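Glucose dehydrogenase (Serratia sp. FS14, PDB 7CDY) belongs to the glucose/sorbosone dehydrogenase family, folds as a beta-propeller and binds calcium. Local coordinates at residues P32-R36 / P47-V51; Y78-E83 / F109-R114; A130-Q134 / L198-G203; W206-H210 / G266-F272; V169-W175 / P183-Y188. The contacts are given in a common frame with arbitrary orientation. Where two conformers were deposited one is given. Residues are numbered along the deposited sequence.

How the contacts relate
Starting from the N terminus, contact 1 closes a short loop at the outer end of the sheet that joins the N- and C-terminal strands, bringing 47-51 back beside strand 34-39. Contact 2 follows in series and joins two strands of the next blade across its sheet, touching contact 1 where Gly50 meets Phe109. Contact 3 spans 63 residues, from 130-134 to 198-203, linking one blade to the next. Contact 5 lies within that span and fastens the loop before strand 185-187; it touches contact 2, Phe113 against Glu184. Last, contact 4 ties strand 205-210 to strand 267-273 of the following blade, packing on contact 3 through Phe272 and Trp206. The others follow in series; none cross.

Contact 1: P32-R36 / P47-V51; sequences PGRLR and PIAGV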
# COMPACT_ATOMS: atom_id res chain seq x y z
N PRO A 32 -2.31 -13.08 -8.42
CA PRO A 32 -3.01 -13.62 -9.60
C PRO A 32 -4.53 -13.52 -9.53
O PRO A 32 -5.18 -13.64 -10.57
CB PRO A 32 -2.54 -15.07 -9.66
CG PRO A 32 -1.20 -15.04 -9.06
CD PRO A 32 -1.27 -14.02 -7.95
N GLY A 33 -5.12 -13.35 -8.34
CA GLY A 33 -6.54 -13.04 -8.25
C GLY A 33 -7.35 -13.82 -7.24
O GLY A 33 -8.56 -13.98 -7.43
N ARG A 34 -6.73 -14.30 -6.16
CA ARG A 34 -7.44 -15.10 -5.17
C ARG A 34 -7.34 -14.46 -3.78
O ARG A 34 -6.32 -13.87 -3.42
CB ARG A 34 -6.88 -16.52 -5.09
CG ARG A 34 -7.00 -17.28 -6.39
CD ARG A 34 -6.33 -18.64 -6.29
NE ARG A 34 -4.87 -18.57 -6.16
CZ ARG A 34 -4.03 -18.50 -7.19
NH1 ARG A 34 -4.49 -18.47 -8.43
NH2 ARG A 34 -2.72 -18.45 -6.97
N LEU A 35 -8.42 -14.61 -3.01
CA LEU A 35 -8.48 -14.19 -1.62
C LEU A 35 -8.61 -15.44 -0.75
O LEU A 35 -9.42 -16.32 -1.04
CB LEU A 35 -9.69 -13.28 -1.38
CG LEU A 35 -9.86 -12.71 0.03
CD1 LEU A 35 -8.78 -11.69 0.31
CD2 LEU A 35 -11.21 -12.05 0.18
N ARG A 36 -7.78 -15.53 0.28
CA ARG A 36 -7.73 -16.67 1.18
C ARG A 36 -7.91 -16.20 2.61
O ARG A 36 -7.67 -15.04 2.94
CB ARG A 36 -6.39 -17.42 1.07
CG ARG A 36 -5.78 -17.50 -0.33
CD ARG A 36 -6.60 -18.39 -1.24
NE ARG A 36 -6.47 -19.80 -0.89
CZ ARG A 36 -5.61 -20.65 -1.45
NH1 ARG A 36 -4.80 -20.22 -2.41
NH2 ARG A 36 -5.57 -21.91 -1.06
N PRO A 47 -9.81 -20.78 -2.20
CA PRO A 47 -10.13 -19.40 -2.62
C PRO A 47 -11.57 -19.03 -2.27
O PRO A 47 -12.50 -19.81 -2.47
CB PRO A 47 -9.93 -19.45 -4.14
CG PRO A 47 -8.95 -20.59 -4.35
CD PRO A 47 -9.34 -21.61 -3.32
N ILE A 48 -11.73 -17.83 -1.72
CA ILE A 48 -13.04 -17.32 -1.36
C ILE A 48 -13.79 -16.92 -2.63
O ILE A 48 -13.22 -16.34 -3.56
CB ILE A 48 -12.87 -16.15 -0.37
CG1 ILE A 48 -12.33 -16.71 0.95
CG2 ILE A 48 -14.17 -15.36 -0.19
CD1 ILE A 48 -11.84 -15.66 1.93
N ALA A 49 -15.08 -17.25 -2.68
CA ALA A 49 -15.91 -16.95 -3.85
C ALA A 49 -16.30 -15.47 -3.88
O ALA A 49 -16.26 -14.77 -2.88
CB ALA A 49 -17.16 -17.83 -3.84
N GLY A 50 -16.67 -15.00 -5.08
CA GLY A 50 -17.21 -13.66 -5.23
C GLY A 50 -16.19 -12.55 -5.40
O GLY A 50 -16.56 -11.37 -5.39
N VAL A 51 -14.91 -12.89 -5.53
CA VAL A 51 -13.83 -11.93 -5.69
C VAL A 51 -13.85 -11.41 -7.13
O VAL A 51 -14.08 -12.20 -8.05
CB VAL A 51 -12.49 -12.59 -5.32
CG1 VAL A 51 -11.30 -11.72 -5.64
CG2 VAL A 51 -12.50 -12.99 -3.85
O HOH W 1 -10.53 -16.02 -4.33
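A water takes the place of a direct backbone bond here. Segment 47-51 runs antiparallel to 32-36, with a single direct backbone hydrogen bond between them, Ile48 N to Leu35 O at 2.8 Å and nearly linear. The other half of the pair is opened up: water 1 accepts from Leu35 N (2.9 Å) and donates to Ile48 O (2.8 Å). Pro47 CA adds a CA-H...O contact to Leu35 O at 3.5 Å. Leu35 fills the gap between the two segments, its CG 4.0 Å from Ile48 CD1 and its CB 3.8 Å from Val51 CG2. Pro47 CD lies over one face of the Arg36 guanidinium, while Arg34 and Arg36 both make salt bridges to Glu30. Gly33 and Arg34 form a classic beta bulge opposite that Glu30. The loop after strand 43-44 lies along strand 34-39, held by one direct and one water-mediated link; strand 34-39 pairs with strand 26-30, Leu35 and Val51 reach strand 62-67 of the next blade, and Ala49 hydrogen-bonds to Ala104 and Leu106.

Contact 2: Y78-E83 / F109-R114; sequences YLSFAE and FKVIFR
Strands 78-83 and 109-114 both pair antiparallel with strand 90-99, so they face each other across it without a backbone bond. Their axes come within 8.8 Å at 67°, consistent with a sheet that curls around strand 90-99. Nearest CA pairs are Tyr78-Phe109, Leu79-Val111 and Glu83-Arg114, 8.5 to 8.9 Å apart. Ile112 (phi/psi -116/-12) and Phe113 form a classic bulge opposite Val94. Phe109 (chi1 t, chi2 82°) places CE1 3.8 Å from CD1 of Leu79 (m,t) and CE2 3.9 Å from Phe81 CE1. Phe81 points toward 109-114 (chi1 p, chi2 -76°), its CZ 3.8 Å from CG2 of Val111 (t), near the ring plane. Tyr78 (m, chi2 76°) puts CE2 4.0 Å from CD1 of Ile112 (p,t), and its hydroxyl hydrogen-bonds Ala165 O. Glu83 (t,t, chi3 61°) meets Arg114 (m,t,t, chi4 83°) in a two-pronged salt bridge: NE to OE1 at 2.7 Å, NH2 to OE2 at 3.0 Å. Lys118 also pairs with Glu83 OE1, so the apolar cluster ends in one carboxylate shared by two cations.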
# COMPACT_ATOMS: atom_id res chain seq x y z
N TYR A 78 -13.01 -4.33 2.01
CA TYR A 78 -12.59 -3.57 0.84
C TYR A 78 -11.45 -4.29 0.13
O TYR A 78 -10.60 -4.93 0.77
CB TYR A 78 -12.11 -2.17 1.25
CG TYR A 78 -13.20 -1.28 1.81
CD1 TYR A 78 -13.67 -1.46 3.10
CD2 TYR A 78 -13.75 -0.26 1.04
CE1 TYR A 78 -14.69 -0.66 3.62
CE2 TYR A 78 -14.77 0.56 1.55
CZ TYR A 78 -15.22 0.35 2.83
OH TYR A 78 -16.23 1.15 3.35
N LEU A 79 -11.43 -4.18 -1.21
CA LEU A 79 -10.34 -4.71 -2.03
C LEU A 79 -9.91 -3.65 -3.02
O LEU A 79 -10.75 -2.92 -3.55
CB LEU A 79 -10.79 -5.94 -2.83
CG LEU A 79 -11.25 -7.18 -2.07
CD1 LEU A 79 -11.84 -8.21 -3.05
CD2 LEU A 79 -10.10 -7.79 -1.28
N SER A 80 -8.62 -3.58 -3.29
CA SER A 80 -8.13 -2.86 -4.45
C SER A 80 -7.56 -3.85 -5.45
O SER A 80 -7.13 -4.95 -5.07
CB SER A 80 -7.10 -1.79 -4.06
OG SER A 80 -5.87 -2.40 -3.71
N PHE A 81 -7.59 -3.49 -6.73
CA PHE A 81 -7.15 -4.40 -7.78
C PHE A 81 -6.90 -3.63 -9.07
O PHE A 81 -7.41 -2.53 -9.27
CB PHE A 81 -8.15 -5.55 -8.02
CG PHE A 81 -9.55 -5.12 -8.43
CD1 PHE A 81 -10.45 -4.59 -7.50
CD2 PHE A 81 -9.98 -5.28 -9.75
CE1 PHE A 81 -11.74 -4.23 -7.89
CE2 PHE A 81 -11.28 -4.92 -10.14
CZ PHE A 81 -12.15 -4.39 -9.21
N ALA A 82 -6.09 -4.23 -9.93
CA ALA A 82 -5.96 -3.72 -11.29
C ALA A 82 -7.14 -4.22 -12.10
O ALA A 82 -7.46 -5.42 -12.07
CB ALA A 82 -4.65 -4.22 -11.90
N GLU A 83 -7.80 -3.31 -12.81
CA GLU A 83 -9.02 -3.60 -13.54
C GLU A 83 -8.83 -3.27 -15.02
O GLU A 83 -8.42 -2.14 -15.34
CB GLU A 83 -10.17 -2.78 -12.97
CG GLU A 83 -11.50 -3.01 -13.68
CD GLU A 83 -12.57 -2.02 -13.26
OE1 GLU A 83 -12.36 -0.81 -13.47
OE2 GLU A 83 -13.60 -2.44 -12.69
N PHE A 109 -20.02 -7.90 -4.04
CA PHE A 109 -18.89 -7.00 -4.27
C PHE A 109 -19.25 -5.96 -5.33
O PHE A 109 -19.77 -6.30 -6.40
CB PHE A 109 -17.64 -7.77 -4.70
CG PHE A 109 -16.43 -6.88 -4.85
CD1 PHE A 109 -15.70 -6.54 -3.73
CD2 PHE A 109 -16.06 -6.36 -6.08
CE1 PHE A 109 -14.60 -5.71 -3.83
CE2 PHE A 109 -14.95 -5.53 -6.19
CZ PHE A 109 -14.23 -5.21 -5.06
N LYS A 110 -18.92 -4.70 -5.06
CA LYS A 110 -19.16 -3.63 -6.02
C LYS A 110 -18.03 -2.61 -5.95
O LYS A 110 -17.54 -2.29 -4.87
CB LYS A 110 -20.49 -2.90 -5.75
CG LYS A 110 -20.54 -2.17 -4.42
CD LYS A 110 -21.80 -1.32 -4.28
CE LYS A 110 -21.60 -0.17 -3.30
NZ LYS A 110 -22.83 0.65 -3.19
N VAL A 111 -17.64 -2.10 -7.12
CA VAL A 111 -16.62 -1.06 -7.21
C VAL A 111 -17.21 0.27 -6.77
O VAL A 111 -18.34 0.64 -7.14
CB VAL A 111 -16.09 -0.99 -8.65
CG1 VAL A 111 -15.25 0.27 -8.88
CG2 VAL A 111 -15.29 -2.24 -8.97
N ILE A 112 -16.45 1.02 -5.97
CA ILE A 112 -16.85 2.34 -5.50
C ILE A 112 -15.94 3.45 -6.02
O ILE A 112 -16.28 4.63 -5.85
CB ILE A 112 -16.93 2.40 -3.96
CG1 ILE A 112 -15.54 2.25 -3.33
CG2 ILE A 112 -17.92 1.36 -3.43
CD1 ILE A 112 -15.49 2.54 -1.84
N PHE A 113 -14.80 3.11 -6.61
CA PHE A 113 -13.85 4.11 -7.10
C PHE A 113 -13.00 3.47 -8.18
O PHE A 113 -12.53 2.34 -8.02
CB PHE A 113 -12.95 4.63 -5.97
CG PHE A 113 -11.78 5.43 -6.47
CD1 PHE A 113 -11.95 6.77 -6.82
CD2 PHE A 113 -10.54 4.84 -6.66
CE1 PHE A 113 -10.89 7.51 -7.33
CE2 PHE A 113 -9.47 5.58 -7.16
CZ PHE A 113 -9.65 6.91 -7.49
N ARG A 114 -12.75 4.23 -9.25
CA ARG A 114 -11.88 3.79 -10.33
C ARG A 114 -10.90 4.89 -10.66
O ARG A 114 -11.29 6.05 -10.84
CB ARG A 114 -12.69 3.53 -11.60
CG ARG A 114 -13.57 2.35 -11.54
CD ARG A 114 -14.09 2.02 -12.91
NE ARG A 114 -14.60 0.67 -12.90
CZ ARG A 114 -15.82 0.34 -12.48
NH1 ARG A 114 -16.66 1.29 -12.07
NH2 ARG A 114 -16.19 -0.92 -12.48

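Contact 3: A130-Q134 / L198-G203; sequences AFDRQ and LNPWSG
Segment 130-134 leaves strand 129-131 at Phe131 and bends through Asp132 (-90/-175) and Arg133 (-65/-27). Opposite it, 198-203 ends strand 192-198 and turns back: residues 200-202 have helical phi/psi, Gly203 sits at 81/6, and Gly203 N bonds to Asn199 O at 2.9 Å. Asn199 OD1 accepts from Trp201 N (2.9 Å) and Ser202 N (3.0 Å), an Asx turn within an Asx motif. Nearest CA pairs are Asp132-Leu198 at 6.2 Å and Arg133-Gly203 at 6.6 Å. Arg133 is stretched out (chi1 m, then t,t, chi4 177°), so that NH2 donates to Pro200 O at 3.2 Å and, weakly, to Trp201 O at 3.5 Å; Gly203 N lies over a guanidinium face. A CB on Gly203 would crowd Arg133 NH1. Water 2 bridges Arg133 N and Gly203 O, both at 2.8 Å; water 3 joins Arg133 NE (2.6 Å) to Asn199 O (3.1 Å). Leu198 (t,p) sets CD2 3.9 Å from Phe131 O and 4.1 Å from Arg133 CG. The arginine thus clasps a turn between two strands of the next propeller blade, while Phe131 packs edge-to-face with Tyr78 and Pro200 and Trp201 lie on Phe272 of strand 267-273.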
# COMPACT_ATOMS: atom_id res chain seq x y z
N ALA A 130 -5.88 2.68 3.42
CA ALA A 130 -5.81 2.86 4.86
C ALA A 130 -6.96 3.75 5.31
O ALA A 130 -7.29 4.74 4.65
CB ALA A 130 -4.48 3.51 5.29
N PHE A 131 -7.54 3.42 6.46
CA PHE A 131 -8.53 4.29 7.08
C PHE A 131 -7.86 5.25 8.05
O PHE A 131 -6.87 4.90 8.72
CB PHE A 131 -9.61 3.46 7.79
CG PHE A 131 -10.61 2.83 6.86
CD1 PHE A 131 -11.66 3.58 6.36
CD2 PHE A 131 -10.50 1.51 6.46
CE1 PHE A 131 -12.57 3.02 5.49
CE2 PHE A 131 -11.42 0.95 5.60
CZ PHE A 131 -12.45 1.71 5.11
N ASP A 132 -8.38 6.47 8.13
CA ASP A 132 -7.94 7.39 9.17
C ASP A 132 -8.81 7.24 10.42
O ASP A 132 -9.68 6.37 10.49
CB ASP A 132 -7.81 8.82 8.62
CG ASP A 132 -9.16 9.54 8.45
OD1 ASP A 132 -10.22 8.99 8.78
OD2 ASP A 132 -9.13 10.69 7.97
N ARG A 133 -8.58 8.09 11.42
CA ARG A 133 -9.29 7.95 12.70
C ARG A 133 -10.79 8.18 12.57
O ARG A 133 -11.56 7.63 13.37
CB ARG A 133 -8.71 8.90 13.74
CG ARG A 133 -7.42 8.42 14.40
CD ARG A 133 -6.87 9.49 15.33
NE ARG A 133 -5.62 9.08 15.97
CZ ARG A 133 -4.91 9.86 16.79
NH1 ARG A 133 -5.34 11.08 17.06
NH2 ARG A 133 -3.79 9.41 17.33
N GLN A 134 -11.22 8.97 11.58
CA GLN A 134 -12.63 9.27 11.37
C GLN A 134 -13.30 8.32 10.39
O GLN A 134 -14.46 8.53 10.03
CB GLN A 134 -12.80 10.72 10.89
CG GLN A 134 -12.91 11.74 12.01
CD GLN A 134 -11.57 12.00 12.67
OE1 GLN A 134 -11.41 11.79 13.87
NE2 GLN A 134 -10.61 12.46 11.89
N LEU A 198 -1.61 4.73 8.98
CA LEU A 198 -1.97 5.76 9.94
C LEU A 198 -1.00 5.72 11.12
O LEU A 198 -0.85 4.68 11.78
CB LEU A 198 -3.38 5.47 10.44
CG LEU A 198 -3.93 6.41 11.50
CD1 LEU A 198 -4.19 7.79 10.92
CD2 LEU A 198 -5.20 5.81 12.08
N ASN A 199 -0.33 6.83 11.37
CA ASN A 199 0.53 6.94 12.54
C ASN A 199 -0.36 6.87 13.79
O ASN A 199 -1.23 7.73 13.97
CB ASN A 199 1.30 8.26 12.47
CG ASN A 199 2.29 8.44 13.63
OD1 ASN A 199 1.92 8.29 14.80
ND2 ASN A 199 3.53 8.75 13.31
N PRO A 200 -0.18 5.87 14.66
CA PRO A 200 -1.11 5.69 15.79
C PRO A 200 -0.97 6.74 16.87
O PRO A 200 -1.85 6.85 17.73
CB PRO A 200 -0.76 4.29 16.31
CG PRO A 200 0.68 4.11 15.94
CD PRO A 200 0.85 4.82 14.62
N TRP A 201 0.11 7.51 16.86
CA TRP A 201 0.35 8.53 17.87
C TRP A 201 -0.09 9.92 17.42
O TRP A 201 -0.67 10.66 18.23
CB TRP A 201 1.82 8.51 18.28
CG TRP A 201 2.23 7.12 18.68
CD1 TRP A 201 1.84 6.45 19.81
CD2 TRP A 201 3.03 6.20 17.92
NE1 TRP A 201 2.37 5.19 19.81
CE2 TRP A 201 3.10 5.00 18.66
CE3 TRP A 201 3.70 6.28 16.70
CZ2 TRP A 201 3.82 3.89 18.22
CZ3 TRP A 201 4.41 5.17 16.26
CH2 TRP A 201 4.46 3.99 17.02
N SER A 202 0.13 10.27 16.15
CA SER A 202 -0.24 11.60 15.67
C SER A 202 -1.57 11.62 14.94
O SER A 202 -2.16 12.70 14.79
CB SER A 202 0.78 12.11 14.66
OG SER A 202 0.81 11.28 13.50
N GLY A 203 -2.04 10.49 14.43
CA GLY A 203 -3.23 10.48 13.62
C GLY A 203 -3.03 10.88 12.18
O GLY A 203 -4.02 10.99 11.44
O HOH W 2 -6.72 10.22 11.50
O HOH W 3 -4.12 7.29 14.90

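Contact 4: W206-H210 / G266-F272; sequences WEHEH and GLSGMAF
Two strands of adjoining propeller blades, 206-210 and 267-272, run antiparallel at 159°, axes 6.6 Å apart, with side chains rather than backbone bonds spanning the gap. Gly266 (phi/psi 84/62) starts the second segment with its CA 6.1 Å from that of His210; its C is 3.5 Å from CE1 of His210 (chi1 m), whose NE2 hydrogen-bonds Gln194 OE1. Leu267 (m,t) sets CB over the face of the His208 ring, 3.8 Å from the centroid, a CH-pi contact. Leu267 O receives a bond from water 4 (2.9 Å), which also bonds His208 ND1 (2.8 Å). Ser268 turns away, and its OG hydrogen-bonds Arg320 O. Gly269 (83/145) presents its O to His208 NE2 at 2.8 Å, almost linear; His208 reaches it on chi1 p, chi2 56°. Met270 (p,t,m) puts SD 4.7 Å from the His208 centroid, obliquely, and CE 3.9 Å from Trp206 CB. Phe272 (m, chi2 -88°) points its edge into the face of Trp206 (m, chi2 27°): six-membered rings 5.2 Å between centroids, planes at 81°. Glu209 pairs through its backbone with Glu217 of the calcium site. With its NE2 protonated, His208 is a polar crosslink among apolar and aromatic contacts in a buried interface.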
# COMPACT_ATOMS: atom_id res chain seq x y z
N TRP A 206 0.81 8.43 6.79
CA TRP A 206 2.13 8.42 6.18
C TRP A 206 2.10 7.50 4.96
O TRP A 206 1.27 6.59 4.86
CB TRP A 206 3.20 7.94 7.16
CG TRP A 206 3.50 8.85 8.33
CD1 TRP A 206 2.66 9.75 8.94
CD2 TRP A 206 4.73 8.89 9.07
NE1 TRP A 206 3.32 10.37 9.99
CE2 TRP A 206 4.59 9.86 10.09
CE3 TRP A 206 5.95 8.22 8.95
CZ2 TRP A 206 5.62 10.15 10.99
CZ3 TRP A 206 6.97 8.51 9.85
CH2 TRP A 206 6.80 9.47 10.86
N GLU A 207 3.04 7.74 4.05
CA GLU A 207 3.06 7.07 2.76
C GLU A 207 4.50 6.78 2.38
O GLU A 207 5.41 7.52 2.78
CB GLU A 207 2.38 7.95 1.69
CG GLU A 207 2.43 7.45 0.26
CD GLU A 207 3.57 8.03 -0.56
OE1 GLU A 207 4.51 8.63 0.01
OE2 GLU A 207 3.54 7.85 -1.80
N HIS A 208 4.72 5.73 1.60
CA HIS A 208 6.02 5.56 0.97
C HIS A 208 5.85 5.11 -0.48
O HIS A 208 4.79 4.62 -0.88
CB HIS A 208 7.03 4.73 1.80
CG HIS A 208 6.72 3.27 1.91
ND1 HIS A 208 6.56 2.45 0.81
CD2 HIS A 208 6.63 2.46 2.99
CE1 HIS A 208 6.36 1.21 1.22
NE2 HIS A 208 6.40 1.19 2.54
N GLU A 209 6.91 5.30 -1.27
CA GLU A 209 6.80 5.03 -2.70
C GLU A 209 8.16 4.68 -3.27
O GLU A 209 9.20 5.12 -2.77
CB GLU A 209 6.19 6.21 -3.47
CG GLU A 209 6.92 7.53 -3.26
CD GLU A 209 6.18 8.67 -3.92
OE1 GLU A 209 6.58 9.10 -5.02
OE2 GLU A 209 5.16 9.12 -3.37
N HIS A 210 8.13 3.93 -4.36
CA HIS A 210 9.33 3.59 -5.12
C HIS A 210 9.80 4.79 -5.92
O HIS A 210 9.00 5.49 -6.56
CB HIS A 210 9.00 2.50 -6.14
CG HIS A 210 8.66 1.18 -5.52
ND1 HIS A 210 9.62 0.23 -5.24
CD2 HIS A 210 7.48 0.64 -5.15
CE1 HIS A 210 9.04 -0.83 -4.70
NE2 HIS A 210 7.74 -0.61 -4.63
N GLY A 266 13.50 -0.89 -2.57
CA GLY A 266 12.25 -1.41 -3.09
C GLY A 266 11.18 -1.45 -2.01
O GLY A 266 10.67 -2.52 -1.69
N LEU A 267 10.82 -0.28 -1.47
CA LEU A 267 9.94 -0.23 -0.30
C LEU A 267 8.57 -0.81 -0.62
O LEU A 267 7.94 -0.46 -1.62
CB LEU A 267 9.76 1.22 0.15
CG LEU A 267 11.01 2.08 0.35
CD1 LEU A 267 10.59 3.47 0.78
CD2 LEU A 267 11.98 1.45 1.35
N SER A 268 8.08 -1.66 0.28
CA SER A 268 6.78 -2.30 0.10
C SER A 268 6.23 -2.70 1.45
O SER A 268 6.90 -3.43 2.20
CB SER A 268 6.93 -3.53 -0.79
OG SER A 268 5.66 -4.05 -1.15
N GLY A 269 5.02 -2.24 1.77
CA GLY A 269 4.45 -2.55 3.07
C GLY A 269 4.95 -1.60 4.14
O GLY A 269 6.09 -1.13 4.09
N MET A 270 4.09 -1.27 5.10
CA MET A 270 4.53 -0.41 6.19
C MET A 270 3.59 -0.56 7.36
O MET A 270 2.37 -0.63 7.19
CB MET A 270 4.68 1.07 5.77
CG MET A 270 3.39 1.87 5.72
SD MET A 270 3.56 3.59 5.16
CE MET A 270 4.53 4.33 6.46
N ALA A 271 4.16 -0.60 8.56
CA ALA A 271 3.41 -0.74 9.80
C ALA A 271 4.14 -0.04 10.93
O ALA A 271 5.35 -0.23 11.10
CB ALA A 271 3.21 -2.22 10.16
N PHE A 272 3.41 0.75 11.71
CA PHE A 272 3.92 1.32 12.96
C PHE A 272 3.72 0.32 14.09
O PHE A 272 2.66 -0.31 14.20
CB PHE A 272 3.14 2.59 13.30
CG PHE A 272 3.30 3.71 12.31
CD1 PHE A 272 4.33 4.63 12.45
CD2 PHE A 272 2.39 3.88 11.27
CE1 PHE A 272 4.46 5.68 11.55
CE2 PHE A 272 2.53 4.91 10.37
CZ PHE A 272 3.56 5.82 10.51
O HOH W 4 6.48 1.99 -1.95

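Contact 5: V169-W175 / P183-Y188; sequences VPPDNPW and PEVWSY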
# COMPACT_ATOMS: atom_id res chain seq x y z
N VAL A 169 -17.07 11.86 -2.32
CA VAL A 169 -16.08 12.91 -2.10
C VAL A 169 -16.41 13.69 -0.84
O VAL A 169 -17.49 14.31 -0.77
CB VAL A 169 -16.03 13.88 -3.30
CG1 VAL A 169 -15.04 15.01 -3.01
CG2 VAL A 169 -15.64 13.13 -4.56
N PRO A 170 -15.53 13.73 0.16
CA PRO A 170 -15.73 14.63 1.30
C PRO A 170 -15.65 16.08 0.85
O PRO A 170 -14.74 16.46 0.08
CB PRO A 170 -14.56 14.28 2.23
CG PRO A 170 -14.09 12.93 1.77
CD PRO A 170 -14.30 12.93 0.30
N PRO A 171 -16.58 16.93 1.29
CA PRO A 171 -16.62 18.30 0.76
C PRO A 171 -15.45 19.18 1.17
O PRO A 171 -15.27 20.25 0.59
CB PRO A 171 -17.96 18.85 1.28
CG PRO A 171 -18.24 18.05 2.50
CD PRO A 171 -17.67 16.67 2.24
N ASP A 172 -14.65 18.78 2.16
CA ASP A 172 -13.47 19.53 2.53
C ASP A 172 -12.19 19.01 1.88
O ASP A 172 -11.10 19.45 2.25
CB ASP A 172 -13.33 19.63 4.05
CG ASP A 172 -13.30 18.27 4.73
OD1 ASP A 172 -13.77 17.28 4.13
OD2 ASP A 172 -12.82 18.20 5.88
N ASN A 173 -12.30 18.09 0.92
CA ASN A 173 -11.12 17.72 0.14
C ASN A 173 -10.56 18.97 -0.53
O ASN A 173 -11.30 19.89 -0.88
CB ASN A 173 -11.48 16.66 -0.90
CG ASN A 173 -11.20 15.24 -0.44
OD1 ASN A 173 -11.00 14.98 0.75
ND2 ASN A 173 -11.20 14.32 -1.39
N PRO A 174 -9.24 19.02 -0.75
CA PRO A 174 -8.59 20.30 -1.08
C PRO A 174 -9.00 20.89 -2.41
O PRO A 174 -8.95 22.13 -2.56
CB PRO A 174 -7.09 19.96 -1.05
CG PRO A 174 -7.04 18.46 -1.22
CD PRO A 174 -8.26 17.94 -0.51
N TRP A 175 -9.39 20.08 -3.38
CA TRP A 175 -9.67 20.54 -4.73
C TRP A 175 -11.16 20.63 -5.05
O TRP A 175 -11.51 20.89 -6.20
CB TRP A 175 -8.96 19.66 -5.76
CG TRP A 175 -7.46 19.82 -5.82
CD1 TRP A 175 -6.70 20.77 -5.19
CD2 TRP A 175 -6.56 19.01 -6.58
NE1 TRP A 175 -5.36 20.58 -5.50
CE2 TRP A 175 -5.26 19.52 -6.36
CE3 TRP A 175 -6.72 17.92 -7.42
CZ2 TRP A 175 -4.13 18.95 -6.96
CZ3 TRP A 175 -5.61 17.36 -8.02
CH2 TRP A 175 -4.33 17.87 -7.78
N PRO A 183 -11.84 16.07 -7.71
CA PRO A 183 -12.12 16.37 -6.31
C PRO A 183 -11.80 15.23 -5.35
O PRO A 183 -11.75 15.47 -4.13
CB PRO A 183 -13.62 16.70 -6.31
CG PRO A 183 -14.16 15.92 -7.45
CD PRO A 183 -13.08 15.98 -8.51
N GLU A 184 -11.55 14.02 -5.86
CA GLU A 184 -11.15 12.90 -5.01
C GLU A 184 -9.74 13.06 -4.43
O GLU A 184 -9.40 12.35 -3.47
CB GLU A 184 -11.18 11.61 -5.84
CG GLU A 184 -12.54 11.24 -6.40
CD GLU A 184 -12.84 11.83 -7.78
OE1 GLU A 184 -13.87 11.42 -8.35
OE2 GLU A 184 -12.06 12.68 -8.28
N VAL A 185 -8.93 13.97 -4.96
CA VAL A 185 -7.49 13.97 -4.69
C VAL A 185 -7.19 14.58 -3.33
O VAL A 185 -7.70 15.66 -2.98
CB VAL A 185 -6.74 14.72 -5.80
CG1 VAL A 185 -5.28 14.99 -5.41
CG2 VAL A 185 -6.82 13.95 -7.10
N TRP A 186 -6.30 13.94 -2.58
CA TRP A 186 -5.70 14.48 -1.37
C TRP A 186 -4.37 15.14 -1.67
O TRP A 186 -4.16 16.31 -1.33
CB TRP A 186 -5.53 13.37 -0.33
CG TRP A 186 -4.93 13.80 0.98
CD1 TRP A 186 -3.63 13.66 1.37
CD2 TRP A 186 -5.62 14.41 2.07
NE1 TRP A 186 -3.46 14.16 2.64
CE2 TRP A 186 -4.67 14.62 3.09
CE3 TRP A 186 -6.94 14.82 2.28
CZ2 TRP A 186 -5.01 15.22 4.31
CZ3 TRP A 186 -7.28 15.40 3.49
CH2 TRP A 186 -6.31 15.59 4.49
N SER A 187 -3.44 14.41 -2.30
CA SER A 187 -2.13 14.94 -2.68
C SER A 187 -1.74 14.37 -4.03
O SER A 187 -2.30 13.37 -4.50
CB SER A 187 -1.07 14.63 -1.62
OG SER A 187 -0.99 13.23 -1.37
N TYR A 188 -0.75 15.00 -4.66
CA TYR A 188 -0.37 14.64 -6.02
C TYR A 188 1.15 14.60 -6.14
O TYR A 188 1.88 14.85 -5.18
CB TYR A 188 -1.07 15.52 -7.05
CG TYR A 188 -0.63 16.96 -7.16
CD1 TYR A 188 -0.86 17.88 -6.14
CD2 TYR A 188 -0.04 17.42 -8.33
CE1 TYR A 188 -0.47 19.21 -6.28
CE2 TYR A 188 0.34 18.75 -8.48
CZ TYR A 188 0.12 19.62 -7.45
OH TYR A 188 0.50 20.94 -7.60
O HOH W 5 -9.71 17.31 -3.61
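Trp175 lays its six-membered ring against Val185, whose CG1 sits 3.9 Å from the ring centroid and 24° off its normal, a CH-pi contact over the face. This fastens the long loop between propeller strands 160-163 and 185-187 onto the start of strand 185-187, the last of the blade. Trp175 CZ2 also comes 3.5 Å from Tyr188 CD1, the two rings meeting obliquely with planes at 59° and centroids 5.2 Å apart; Lys181 adds a cation-pi contact. The loop reverses in a type I turn from Pro170 to Asn173, closed by Asn173 N to Pro170 O at 3.1 Å. Asn173 then uses ND2 to donate to Pro183 O at 3.0 Å, while its OD1 is held by Arg162. Pro174 wedges in beside it, CG 3.4 Å from Val185 O and CD 4.4 Å from Trp186 CE3. At the far end Val169 CG1 touches Pro183 CB at 4.0 Å. Trp186 and Ser187 form a classic bulge opposite Leu160, where the chain turns a corner, and Trp186 NE1 bonds to Pro221. Water 5 links the two backbones, accepting from Trp175 N at 2.8 Å and donating to Pro183 O at 2.8 Å and Val185 O at 2.7 Å.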